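Local structure of surface protein VspA (Borrelia turicatae, 1YJG) at residues Lys15-Leu20 and Asp62-Ser67; Ser67-Val72 and Lys81-Lys86; Asp43-Ala48 and Asp107-Asp112; Lys49-Ala54 and Lys114-Ile119; Asp76-Lys81 and Asp140-Ser145. The protein is an outer-membrane lipoprotein, seen here as its helical-bundle core, whose switching with related surface antigens probably helps the bacterium evade the host immune response. All blocks are in the same frame, centred on the assembly; numbering follows the deposited sequence.

Contact 1. Residues Lys15-Leu20 and Asp62-Ser67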
# COMPACT_ATOMS: atom_id res chain seq x y z
N LYS A 15 -10.43 5.27 2.00
CA LYS A 15 -9.25 5.80 1.31
C LYS A 15 -8.09 4.85 1.56
O LYS A 15 -7.34 4.51 0.64
CB LYS A 15 -8.91 7.21 1.83
CG LYS A 15 -7.72 7.92 1.13
CD LYS A 15 -7.81 7.87 -0.41
CE LYS A 15 -6.60 8.56 -1.04
NZ LYS A 15 -6.71 8.66 -2.51
N ASP A 16 -7.97 4.41 2.81
CA ASP A 16 -6.93 3.49 3.22
C ASP A 16 -6.97 2.21 2.36
O ASP A 16 -5.97 1.82 1.78
CB ASP A 16 -7.15 3.16 4.69
CG ASP A 16 -6.09 2.27 5.26
OD1 ASP A 16 -6.48 1.29 5.95
OD2 ASP A 16 -4.86 2.48 5.12
N VAL A 17 -8.14 1.59 2.27
CA VAL A 17 -8.30 0.37 1.48
C VAL A 17 -8.04 0.63 -0.02
O VAL A 17 -7.43 -0.19 -0.70
CB VAL A 17 -9.71 -0.24 1.70
CG1 VAL A 17 -10.02 -1.31 0.66
CG2 VAL A 17 -9.82 -0.81 3.09
N HIS A 18 -8.47 1.78 -0.51
CA HIS A 18 -8.30 2.17 -1.90
C HIS A 18 -6.83 2.23 -2.26
O HIS A 18 -6.39 1.68 -3.28
CB HIS A 18 -8.97 3.51 -2.13
CG HIS A 18 -8.96 3.99 -3.54
ND1 HIS A 18 -7.99 4.85 -4.03
CD2 HIS A 18 -9.82 3.78 -4.57
CE1 HIS A 18 -8.24 5.13 -5.30
NE2 HIS A 18 -9.35 4.50 -5.64
N THR A 19 -6.05 2.88 -1.38
CA THR A 19 -4.62 3.00 -1.59
C THR A 19 -3.95 1.62 -1.62
O THR A 19 -3.17 1.34 -2.53
CB THR A 19 -4.00 3.87 -0.51
OG1 THR A 19 -4.34 5.25 -0.75
CG2 THR A 19 -2.47 3.82 -0.57
N LEU A 20 -4.27 0.77 -0.64
CA LEU A 20 -3.70 -0.57 -0.60
C LEU A 20 -3.96 -1.36 -1.91
O LEU A 20 -3.08 -2.07 -2.38
CB LEU A 20 -4.25 -1.36 0.58
CG LEU A 20 -3.80 -0.93 1.98
CD1 LEU A 20 -4.41 -1.84 3.01
CD2 LEU A 20 -2.28 -0.95 2.10
N ASP A 62 -9.00 -7.14 3.05
CA ASP A 62 -10.16 -7.96 3.40
C ASP A 62 -10.55 -7.79 4.88
O ASP A 62 -11.73 -7.67 5.22
CB ASP A 62 -9.88 -9.44 3.13
CG ASP A 62 -11.14 -10.28 3.05
OD1 ASP A 62 -11.82 -10.26 2.00
OD2 ASP A 62 -11.53 -10.99 4.00
N THR A 63 -9.54 -7.77 5.75
CA THR A 63 -9.74 -7.60 7.19
C THR A 63 -10.34 -6.22 7.48
O THR A 63 -11.22 -6.10 8.32
CB THR A 63 -8.41 -7.76 7.93
OG1 THR A 63 -7.92 -9.09 7.77
CG2 THR A 63 -8.59 -7.60 9.45
N LYS A 64 -9.86 -5.19 6.78
CA LYS A 64 -10.35 -3.82 6.97
C LYS A 64 -11.80 -3.67 6.50
O LYS A 64 -12.55 -2.90 7.07
CB LYS A 64 -9.45 -2.82 6.25
CG LYS A 64 -8.06 -2.67 6.89
CD LYS A 64 -7.04 -2.07 5.94
CE LYS A 64 -5.64 -2.07 6.56
NZ LYS A 64 -5.46 -1.02 7.57
N LEU A 65 -12.16 -4.40 5.46
CA LEU A 65 -13.51 -4.36 4.91
C LEU A 65 -14.42 -5.14 5.85
O LEU A 65 -15.57 -4.76 6.02
CB LEU A 65 -13.54 -4.96 3.49
CG LEU A 65 -12.82 -4.12 2.45
CD1 LEU A 65 -12.58 -4.89 1.14
CD2 LEU A 65 -13.57 -2.84 2.18
N ALA A 66 -13.90 -6.20 6.46
CA ALA A 66 -14.67 -7.02 7.39
C ALA A 66 -15.08 -6.13 8.57
O ALA A 66 -16.21 -6.20 9.06
CB ALA A 66 -13.87 -8.22 7.87
N SER A 67 -14.17 -5.27 8.99
CA SER A 67 -14.42 -4.34 10.09
C SER A 67 -15.41 -3.26 9.66
O SER A 67 -16.33 -2.92 10.39
CB SER A 67 -13.10 -3.67 10.52
OG SER A 67 -13.32 -2.66 11.48
O HOH W 1 -2.98 0.89 6.50
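Lys-64 reaches from helix 48-69 across three side chains of helix 2-28, grazing apolar groups first and ending on a charge. Its CB lies 3.8 Å from CG2 of Val-17, and here the two side chains slide past each other in opposite directions. Further out, CD comes within 3.9 Å of CD1 of Leu-20, and CE touches the same methyl group at 3.8 Å, the lysine chain crossing the leucine at about a right angle. Both also pass Asp-16 OD1, CD at 3.4 Å. The chain then bends at its last torsion (chi4 -76°), which puts NZ 3.0 Å from OD1 of Asp-16. This salt bridge uses the syn lone pair of OD1, on the side of the other oxygen. A water donates to Asp-16 OD2 at 2.8 Å and accepts a weak bond from Lys-64 NZ, bridging the two ends of the ion pair. OD2 also hydrogen-bonds Thr-19 of the second subunit, which ties the carboxylate to the dimer interface. Val-17 CG1 meets Leu-65 CD2 at 4.2 Å, a looser apolar contact. Leu-65 continues onto Val-85 of helix 76-98, while Val-17 leans on Ile-139 of helix 129-155. The helix segments run 159° apart with axes 10.2 Å from each other: an antiparallel pair with an apolar seam toward helices 76-98 and 129-155 and a salt-bridged edge beside the second subunit, as expected in a helical bundle.

Contact 2. Residues Ser67-Val72 and Lys81-Lys86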
# COMPACT_ATOMS: atom_id res chain seq x y z
N SER A 67 -14.17 -5.27 8.99
CA SER A 67 -14.42 -4.34 10.09
C SER A 67 -15.41 -3.26 9.66
O SER A 67 -16.33 -2.92 10.39
CB SER A 67 -13.10 -3.67 10.52
OG SER A 67 -13.32 -2.66 11.48
N LEU A 68 -15.23 -2.72 8.45
CA LEU A 68 -16.11 -1.67 7.93
C LEU A 68 -17.57 -2.12 7.80
O LEU A 68 -18.49 -1.34 8.05
CB LEU A 68 -15.62 -1.18 6.57
CG LEU A 68 -14.87 0.15 6.57
CD1 LEU A 68 -14.72 0.63 5.13
CD2 LEU A 68 -15.55 1.21 7.44
N GLU A 69 -17.76 -3.37 7.39
CA GLU A 69 -19.09 -3.97 7.23
C GLU A 69 -19.90 -3.98 8.53
O GLU A 69 -21.12 -3.95 8.49
CB GLU A 69 -18.97 -5.43 6.80
CG GLU A 69 -18.79 -5.68 5.33
CD GLU A 69 -18.70 -7.15 5.01
OE1 GLU A 69 -18.71 -7.51 3.79
OE2 GLU A 69 -18.61 -7.96 5.96
N LYS A 70 -19.20 -4.05 9.67
CA LYS A 70 -19.83 -4.08 10.99
C LYS A 70 -20.01 -2.70 11.62
O LYS A 70 -20.41 -2.61 12.79
CB LYS A 70 -19.00 -4.96 11.93
CG LYS A 70 -18.74 -6.39 11.40
CD LYS A 70 -17.37 -6.94 11.84
CE LYS A 70 -17.50 -8.01 12.90
NZ LYS A 70 -18.29 -7.55 14.09
N LYS A 71 -19.73 -1.63 10.88
CA LYS A 71 -19.88 -0.29 11.44
C LYS A 71 -21.36 0.08 11.61
O LYS A 71 -22.17 -0.10 10.69
CB LYS A 71 -19.13 0.76 10.59
CG LYS A 71 -18.42 1.80 11.43
CD LYS A 71 -17.70 2.85 10.60
CE LYS A 71 -17.66 4.21 11.33
NZ LYS A 71 -16.66 5.16 10.76
N VAL A 72 -21.70 0.58 12.80
CA VAL A 72 -23.07 0.99 13.13
C VAL A 72 -23.43 2.35 12.55
O VAL A 72 -22.58 3.24 12.46
CB VAL A 72 -23.30 1.03 14.68
CG1 VAL A 72 -22.89 -0.28 15.35
CG2 VAL A 72 -22.59 2.23 15.34
N LYS A 81 -22.19 -1.64 -0.95
CA LYS A 81 -21.06 -1.29 -1.79
C LYS A 81 -19.78 -1.85 -1.16
O LYS A 81 -18.87 -2.26 -1.88
CB LYS A 81 -20.96 0.21 -1.99
CG LYS A 81 -21.96 0.76 -2.98
CD LYS A 81 -21.95 2.28 -3.00
CE LYS A 81 -22.63 2.83 -4.25
NZ LYS A 81 -24.11 2.73 -4.12
N ILE A 82 -19.74 -1.88 0.18
CA ILE A 82 -18.60 -2.41 0.92
C ILE A 82 -18.54 -3.90 0.68
O ILE A 82 -17.46 -4.45 0.57
CB ILE A 82 -18.73 -2.19 2.45
CG1 ILE A 82 -18.58 -0.73 2.82
CG2 ILE A 82 -17.67 -3.03 3.23
CD1 ILE A 82 -19.02 -0.43 4.30
N THR A 83 -19.70 -4.56 0.67
CA THR A 83 -19.79 -6.00 0.46
C THR A 83 -19.28 -6.38 -0.92
O THR A 83 -18.60 -7.39 -1.06
CB THR A 83 -21.23 -6.51 0.69
OG1 THR A 83 -21.57 -6.38 2.07
CG2 THR A 83 -21.35 -8.02 0.45
N THR A 84 -19.60 -5.56 -1.92
CA THR A 84 -19.13 -5.79 -3.28
C THR A 84 -17.60 -5.75 -3.27
O THR A 84 -16.95 -6.56 -3.95
CB THR A 84 -19.72 -4.76 -4.23
OG1 THR A 84 -21.14 -4.95 -4.30
CG2 THR A 84 -19.24 -4.97 -5.68
N VAL A 85 -17.02 -4.83 -2.50
CA VAL A 85 -15.56 -4.74 -2.42
C VAL A 85 -15.01 -5.97 -1.71
O VAL A 85 -14.07 -6.59 -2.21
CB VAL A 85 -15.01 -3.49 -1.67
CG1 VAL A 85 -13.52 -3.34 -1.95
CG2 VAL A 85 -15.76 -2.20 -2.05
N LYS A 86 -15.60 -6.34 -0.58
CA LYS A 86 -15.14 -7.50 0.18
C LYS A 86 -15.33 -8.83 -0.55
O LYS A 86 -14.60 -9.77 -0.28
CB LYS A 86 -15.75 -7.56 1.58
CG LYS A 86 -15.13 -8.70 2.40
CD LYS A 86 -15.18 -8.48 3.89
CE LYS A 86 -15.11 -9.81 4.65
NZ LYS A 86 -14.22 -10.83 4.00
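Glu-69 and Ile-82 form the middle of this contact, where the last turn of helix 48-69 lies against helix 76-98. The apolar part is made by the two branches of Ile-82. CG2 meets the aliphatic CG of Glu-69 at 3.6 Å, the two side chains sliding past each other in opposite directions. CD1 reaches Leu-68 instead, 4.2 Å from its CB and 3.9 Å from its backbone O. Ile-82 and Leu-68 both pack on Phe-10 of helix 2-28, so this side of the contact faces the interior of the bundle. The polar part belongs to the end of Glu-69. Its chain is extended beyond CG (chi2 -179°), which carries CD out over helix 76-98, where the glutamate crosses Thr-83 and Lys-86 at about a right angle. OE1 stands 3.5 Å from OG1 of Thr-83, whose hydroxyl is hydrogen-bonded to the backbone O of Lys-79. Toward Lys-86 the carboxylate rests on the methylene chain: OE1 is 3.7 Å from CD and also 3.7 Å from CB. The charged ends stay apart, with Glu-69 OE1 5.6 Å from Lys-86 NZ; the ammonium group is instead paired with Asp-62 in a salt bridge. The opposite charges may still attract at that range, though weakly. Eight residues separate the two segments, and the chain reverses direction between them. The contact therefore closes an alpha-alpha hairpin, its isoleucine turned inward and its glutamate lying across the partly exposed edge.

Contact 3. Residues Asp43-Ala48 and Asp107-Asp112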
# COMPACT_ATOMS: atom_id res chain seq x y z
N ASP A 43 15.62 -8.53 -14.00
CA ASP A 43 16.17 -9.77 -13.46
C ASP A 43 14.94 -10.69 -13.37
O ASP A 43 14.31 -10.82 -12.32
CB ASP A 43 16.83 -9.54 -12.11
CG ASP A 43 17.59 -10.76 -11.61
OD1 ASP A 43 17.43 -11.12 -10.43
OD2 ASP A 43 18.37 -11.42 -12.33
N ALA A 44 14.60 -11.29 -14.50
CA ALA A 44 13.44 -12.17 -14.67
C ALA A 44 13.18 -13.35 -13.73
O ALA A 44 14.08 -13.96 -13.16
CB ALA A 44 13.40 -12.67 -16.12
N ASP A 45 11.88 -13.66 -13.63
CA ASP A 45 11.31 -14.75 -12.84
C ASP A 45 11.55 -14.74 -11.32
O ASP A 45 11.88 -13.71 -10.75
CB ASP A 45 11.70 -16.08 -13.49
CG ASP A 45 11.55 -16.04 -15.01
OD1 ASP A 45 10.67 -15.31 -15.52
OD2 ASP A 45 12.27 -16.70 -15.78
N LYS A 46 11.33 -15.89 -10.68
CA LYS A 46 11.51 -16.03 -9.23
C LYS A 46 10.62 -15.00 -8.48
O LYS A 46 11.04 -14.41 -7.49
CB LYS A 46 12.98 -15.88 -8.82
CG LYS A 46 13.98 -16.63 -9.70
CD LYS A 46 15.09 -15.69 -10.18
CE LYS A 46 16.14 -16.40 -11.03
NZ LYS A 46 17.43 -16.59 -10.30
N ASN A 47 9.38 -14.85 -8.95
CA ASN A 47 8.43 -13.89 -8.38
C ASN A 47 7.52 -14.36 -7.24
O ASN A 47 6.78 -13.55 -6.69
CB ASN A 47 7.54 -13.34 -9.50
CG ASN A 47 8.32 -12.58 -10.53
OD1 ASN A 47 8.81 -11.49 -10.27
ND2 ASN A 47 8.44 -13.15 -11.73
N ALA A 48 7.58 -15.63 -6.86
CA ALA A 48 6.71 -16.14 -5.78
C ALA A 48 6.53 -15.23 -4.55
O ALA A 48 5.40 -14.93 -4.17
CB ALA A 48 7.16 -17.52 -5.33
N ASP A 107 10.08 -21.02 -8.94
CA ASP A 107 10.39 -20.16 -10.07
C ASP A 107 9.14 -19.69 -10.80
O ASP A 107 8.80 -20.21 -11.87
CB ASP A 107 11.33 -20.90 -11.03
CG ASP A 107 11.96 -19.99 -12.07
OD1 ASP A 107 12.46 -20.51 -13.10
OD2 ASP A 107 11.99 -18.75 -11.95
N VAL A 108 8.45 -18.70 -10.23
CA VAL A 108 7.24 -18.15 -10.83
C VAL A 108 7.69 -17.17 -11.90
O VAL A 108 8.22 -16.10 -11.58
CB VAL A 108 6.35 -17.44 -9.80
CG1 VAL A 108 5.13 -16.83 -10.49
CG2 VAL A 108 5.93 -18.41 -8.70
N LYS A 109 7.48 -17.55 -13.16
CA LYS A 109 7.86 -16.72 -14.30
C LYS A 109 7.03 -15.43 -14.37
O LYS A 109 5.89 -15.39 -13.89
CB LYS A 109 7.76 -17.51 -15.62
CG LYS A 109 8.93 -18.49 -15.83
CD LYS A 109 9.06 -18.97 -17.29
CE LYS A 109 9.70 -17.91 -18.21
NZ LYS A 109 11.19 -17.78 -18.02
N ASP A 110 7.63 -14.41 -14.97
CA ASP A 110 7.03 -13.08 -15.12
C ASP A 110 5.59 -13.07 -15.64
O ASP A 110 4.73 -12.40 -15.07
CB ASP A 110 7.91 -12.21 -16.04
CG ASP A 110 9.20 -11.75 -15.37
OD1 ASP A 110 9.37 -11.99 -14.15
OD2 ASP A 110 10.12 -11.15 -15.98
N ALA A 111 5.34 -13.81 -16.71
CA ALA A 111 4.01 -13.89 -17.31
C ALA A 111 2.98 -14.43 -16.33
O ALA A 111 1.87 -13.93 -16.25
CB ALA A 111 4.04 -14.73 -18.58
N ASP A 112 3.36 -15.46 -15.57
CA ASP A 112 2.46 -16.05 -14.59
C ASP A 112 2.22 -15.12 -13.39
O ASP A 112 1.14 -15.14 -12.80
CB ASP A 112 2.94 -17.44 -14.17
CG ASP A 112 2.99 -18.40 -15.34
OD1 ASP A 112 1.91 -18.70 -15.89
OD2 ASP A 112 4.05 -18.88 -15.80
O HOH W 2 13.53 -18.68 -14.64
O HOH W 3 9.66 -17.95 -7.18
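Asp-45 and Asp-110 join two helix starts at one end of the helical bundle: the loop before helix 48-69, and the loop 107-109 with the first turn of helix 110-117, Lys-109 taking the N-cap position. The two aspartates exchange backbone-to-carboxylate bonds. Asp-45 N donates to Asp-110 OD1 at 3.1 Å, approaching from above the carboxylate plane (52° out of it), and Asp-110 N returns a bond of 3.2 Å to Asp-45 OD1 on its anti side. Asp-110 OD1 takes a second bond from Asn-47 ND2 at 2.8 Å, nearly in the amide plane and on the anti lone pair. The same ND2 also reaches Val-108 O at 3.0 Å. Since Asn-47 N donates to this carbonyl as well, at 3.1 Å, two bonds from one residue grip it. Lys-109 lies beside Asp-45, pointing the same way, and its NZ forms a salt bridge of 2.7 Å with OD2. Such donors probably offset the repulsion among the neighbouring carboxylates. Asp-107 OD2 accepts from Lys-46 N, while the lysine's ammonium group pairs with Asp-106 of the second subunit. Water links Asp-45 OD2 to Asp-107 OD1, donating to both. Deeper in, Ala-48 CB rests 3.7 Å from CG2 of Val-108; beside it, Ala-48 N donates to a second water at 3.1 Å.

Contact 4. Residues Lys49-Ala54 and Lys114-Ile119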
# COMPACT_ATOMS: atom_id res chain seq x y z
N LYS A 49 7.63 -14.81 -3.93
CA LYS A 49 7.57 -13.97 -2.72
C LYS A 49 6.92 -12.60 -2.92
O LYS A 49 6.40 -12.03 -1.96
CB LYS A 49 8.96 -13.81 -2.08
CG LYS A 49 9.20 -14.74 -0.89
CD LYS A 49 9.03 -16.20 -1.29
CE LYS A 49 9.50 -17.17 -0.21
NZ LYS A 49 10.24 -18.31 -0.83
N LEU A 50 7.00 -12.07 -4.13
CA LEU A 50 6.38 -10.79 -4.46
C LEU A 50 4.86 -11.02 -4.49
O LEU A 50 4.10 -10.19 -3.99
CB LEU A 50 6.90 -10.25 -5.80
CG LEU A 50 6.21 -9.01 -6.36
CD1 LEU A 50 6.34 -7.81 -5.40
CD2 LEU A 50 6.76 -8.67 -7.75
N ILE A 51 4.43 -12.16 -5.05
CA ILE A 51 3.01 -12.47 -5.09
C ILE A 51 2.53 -12.69 -3.65
O ILE A 51 1.40 -12.35 -3.32
CB ILE A 51 2.68 -13.70 -5.95
CG1 ILE A 51 3.41 -13.68 -7.30
CG2 ILE A 51 1.15 -13.80 -6.19
CD1 ILE A 51 3.32 -12.38 -8.07
N SER A 52 3.39 -13.26 -2.80
CA SER A 52 3.02 -13.49 -1.40
C SER A 52 2.74 -12.13 -0.75
O SER A 52 1.80 -11.99 0.02
CB SER A 52 4.11 -14.25 -0.63
OG SER A 52 4.30 -15.57 -1.14
N GLY A 53 3.56 -11.12 -1.09
CA GLY A 53 3.42 -9.77 -0.57
C GLY A 53 2.08 -9.17 -0.95
O GLY A 53 1.39 -8.59 -0.12
N ALA A 54 1.72 -9.32 -2.22
CA ALA A 54 0.46 -8.83 -2.76
C ALA A 54 -0.68 -9.53 -2.04
O ALA A 54 -1.66 -8.90 -1.64
CB ALA A 54 0.37 -9.12 -4.24
N LYS A 114 2.09 -11.98 -13.65
CA LYS A 114 1.18 -11.00 -14.20
C LYS A 114 -0.27 -11.48 -14.20
O LYS A 114 -1.19 -10.68 -14.00
CB LYS A 114 1.63 -10.58 -15.59
CG LYS A 114 2.87 -9.70 -15.55
CD LYS A 114 3.49 -9.53 -16.92
CE LYS A 114 4.52 -8.40 -16.91
NZ LYS A 114 5.78 -8.77 -17.60
N THR A 115 -0.49 -12.79 -14.39
CA THR A 115 -1.85 -13.33 -14.38
C THR A 115 -2.44 -13.25 -12.97
O THR A 115 -3.63 -13.47 -12.77
CB THR A 115 -1.93 -14.79 -14.86
OG1 THR A 115 -1.30 -15.66 -13.91
CG2 THR A 115 -1.18 -15.00 -16.19
N ALA A 116 -1.59 -12.97 -11.98
CA ALA A 116 -2.06 -12.85 -10.61
C ALA A 116 -2.26 -11.42 -10.14
O ALA A 116 -3.33 -11.11 -9.63
CB ALA A 116 -1.11 -13.59 -9.66
N ILE A 117 -1.26 -10.55 -10.33
CA ILE A 117 -1.32 -9.15 -9.86
C ILE A 117 -1.11 -7.97 -10.82
O ILE A 117 -0.92 -6.84 -10.36
CB ILE A 117 -0.28 -8.99 -8.71
CG1 ILE A 117 1.16 -8.95 -9.26
CG2 ILE A 117 -0.41 -10.12 -7.70
CD1 ILE A 117 2.23 -8.72 -8.19
N ASP A 118 -1.12 -8.22 -12.13
CA ASP A 118 -0.92 -7.16 -13.13
C ASP A 118 -2.20 -6.94 -13.94
O ASP A 118 -2.48 -7.68 -14.87
CB ASP A 118 0.28 -7.50 -14.04
CG ASP A 118 0.82 -6.27 -14.79
OD1 ASP A 118 2.02 -6.21 -15.07
OD2 ASP A 118 0.11 -5.31 -15.12
N ILE A 119 -2.97 -5.92 -13.58
CA ILE A 119 -4.23 -5.62 -14.25
C ILE A 119 -4.06 -4.97 -15.62
O ILE A 119 -4.95 -5.06 -16.46
CB ILE A 119 -5.14 -4.70 -13.36
CG1 ILE A 119 -4.58 -3.28 -13.25
CG2 ILE A 119 -5.37 -5.29 -11.96
CD1 ILE A 119 -5.62 -2.26 -12.77
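Ile-117 is the bump of this contact, pushing both of its branches against helix 48-69. Its CG2 rests on the small CB of Ala-54 at 3.7 Å. Its other branch ends in CD1, which is 3.8 Å from CD1 of Ile-51 and 4.4 Å from CG of Leu-50, so that the methyl group abuts both larger side chains. The rotamer explains the spread: CG1 lies between the backbone N and the carbonyl carbon, the crowded position (chi1 74°), while CG2 stands anti to the carbonyl carbon. Ile-51 answers with two branches of its own. While CD1 faces Ile-117, CG2 rests on the small CB of Ala-116, 4.1 Å away. All five residues are buried, and the contact is wholly apolar. It joins the short helix 110-117 to the first turns of the long helix 48-69 within the bundle. Ile-117 packs on Ile-24 of helix 2-28 as well, and Leu-50 and Ala-54 both lie against Leu-27 of that helix. Across the dimer interface, Ile-51 touches Ile-35 of the second subunit, and Leu-50 meets Gly-53 of that subunit.

Contact 5. Residues Asp76-Lys81 and Asp140-Ser145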
# COMPACT_ATOMS: atom_id res chain seq x y z
N ASP A 76 -27.71 1.13 4.37
CA ASP A 76 -27.74 -0.16 3.70
C ASP A 76 -27.06 -0.10 2.33
O ASP A 76 -26.40 -1.04 1.93
CB ASP A 76 -29.18 -0.66 3.54
CG ASP A 76 -29.79 -1.13 4.85
OD1 ASP A 76 -29.05 -1.18 5.86
OD2 ASP A 76 -31.00 -1.46 4.96
N ASP A 77 -27.23 1.02 1.63
CA ASP A 77 -26.61 1.20 0.32
C ASP A 77 -25.08 1.18 0.43
O ASP A 77 -24.40 0.52 -0.36
CB ASP A 77 -27.09 2.50 -0.32
CG ASP A 77 -26.51 2.71 -1.70
OD1 ASP A 77 -27.17 2.31 -2.68
OD2 ASP A 77 -25.40 3.25 -1.88
N LEU A 78 -24.55 1.91 1.40
CA LEU A 78 -23.11 1.96 1.63
C LEU A 78 -22.61 0.59 2.08
O LEU A 78 -21.57 0.12 1.63
CB LEU A 78 -22.74 3.01 2.69
CG LEU A 78 -22.28 4.40 2.23
CD1 LEU A 78 -21.80 5.19 3.43
CD2 LEU A 78 -21.17 4.30 1.17
N LYS A 79 -23.37 -0.06 2.96
CA LYS A 79 -23.01 -1.38 3.46
C LYS A 79 -22.89 -2.37 2.30
O LYS A 79 -22.01 -3.21 2.32
CB LYS A 79 -24.03 -1.89 4.48
CG LYS A 79 -23.52 -3.07 5.31
CD LYS A 79 -24.50 -3.46 6.43
CE LYS A 79 -24.19 -2.78 7.76
NZ LYS A 79 -25.28 -2.92 8.77
N GLY A 80 -23.76 -2.24 1.30
CA GLY A 80 -23.76 -3.12 0.13
C GLY A 80 -22.57 -2.90 -0.79
O GLY A 80 -22.04 -3.85 -1.40
N LYS A 81 -22.19 -1.64 -0.95
CA LYS A 81 -21.06 -1.29 -1.79
C LYS A 81 -19.78 -1.85 -1.16
O LYS A 81 -18.87 -2.26 -1.88
CB LYS A 81 -20.96 0.21 -1.99
CG LYS A 81 -21.96 0.76 -2.98
CD LYS A 81 -21.95 2.28 -3.00
CE LYS A 81 -22.63 2.83 -4.25
NZ LYS A 81 -24.11 2.73 -4.12
N ASP A 140 -13.23 1.78 -6.26
CA ASP A 140 -13.35 3.11 -6.86
C ASP A 140 -14.74 3.60 -6.56
O ASP A 140 -14.92 4.76 -6.22
CB ASP A 140 -13.21 3.09 -8.40
CG ASP A 140 -11.77 2.98 -8.89
OD1 ASP A 140 -10.82 3.22 -8.11
OD2 ASP A 140 -11.50 2.65 -10.06
N ALA A 141 -15.73 2.72 -6.69
CA ALA A 141 -17.12 3.08 -6.43
C ALA A 141 -17.35 3.43 -4.97
O ALA A 141 -18.04 4.41 -4.66
CB ALA A 141 -18.07 1.95 -6.88
N LEU A 142 -16.78 2.64 -4.07
CA LEU A 142 -16.96 2.91 -2.65
C LEU A 142 -16.29 4.21 -2.24
O LEU A 142 -16.81 4.92 -1.38
CB LEU A 142 -16.47 1.74 -1.78
CG LEU A 142 -16.63 1.90 -0.26
CD1 LEU A 142 -18.08 2.11 0.12
CD2 LEU A 142 -16.07 0.69 0.44
N LEU A 143 -15.14 4.52 -2.84
CA LEU A 143 -14.41 5.76 -2.51
C LEU A 143 -15.23 6.96 -2.98
O LEU A 143 -15.36 7.95 -2.26
CB LEU A 143 -12.99 5.80 -3.11
CG LEU A 143 -12.14 7.05 -2.76
CD1 LEU A 143 -12.06 7.31 -1.22
CD2 LEU A 143 -10.74 6.97 -3.34
N THR A 144 -15.79 6.85 -4.18
CA THR A 144 -16.60 7.93 -4.72
C THR A 144 -17.78 8.21 -3.80
O THR A 144 -18.05 9.36 -3.49
CB THR A 144 -17.08 7.58 -6.13
OG1 THR A 144 -15.95 7.52 -7.00
CG2 THR A 144 -17.95 8.68 -6.73
N SER A 145 -18.46 7.16 -3.34
CA SER A 145 -19.60 7.31 -2.45
C SER A 145 -19.20 7.85 -1.09
O SER A 145 -19.92 8.64 -0.50
CB SER A 145 -20.33 5.98 -2.23
OG SER A 145 -20.83 5.50 -3.46
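Leu-78 and Leu-142 make the more buried, apolar side of this contact between helices 76-98 and 129-155, whose segments run 151° apart; the two leucine side chains cross at about a right angle. CD2 of Leu-78 lies 3.9 Å from CD1 of Leu-142 and equally 3.9 Å from CB of Ser-145, so one methyl group bridges two residues. CD1 of Leu-142 also touches CB of Lys-81, at 4.0 Å. Behind these groups, Leu-78 leans on Phe-10 and Leu-142 on Val-14, both from helix 2-28. The other side is polar and partly exposed. There the chain of Lys-81 passes over Ser-145, with CE 3.3 Å from OG, a contact of methylene with hydroxyl. Neither polar tip is spent across the helices. Lys-81 NZ forms a salt bridge of 2.6 Å with OD2 of Asp-77 in its own helix, and Ser-145 OG donates to the backbone O of Ala-141 at 3.2 Å. That carbonyl also accepts from Ser-145 N, the two donors approaching from opposite faces of its plane. Adhesion between the segments therefore rests on van der Waals packing, while the polar ends of Lys-81 and Ser-145 are satisfied within their own helices.

In the fold
Contacts 1, 2 and 5 form a connected cluster. Contacts 1 and 2 share Ser-67, their centres 9 Å apart, and are joined by a salt bridge of 2.7 Å between Asp-62 OD2 and Lys-86 NZ. Contacts 2 and 5 share Lys-81, also with centres 9 Å apart, and Leu-142 packs on Ile-82. His-18 NE2 and Asp-140 OD1, 3.1 Å apart in a probable hydrogen bond, link contacts 1 and 5. Contacts 3 and 4 adjoin in sequence, 10 Å between centres, on the opposite side of the chain's centre from contacts 2 and 5. Helix 48-69 spans the gap, serving contacts 1, 2 and 4; contacts 1, 3 and 4 touch the second subunit.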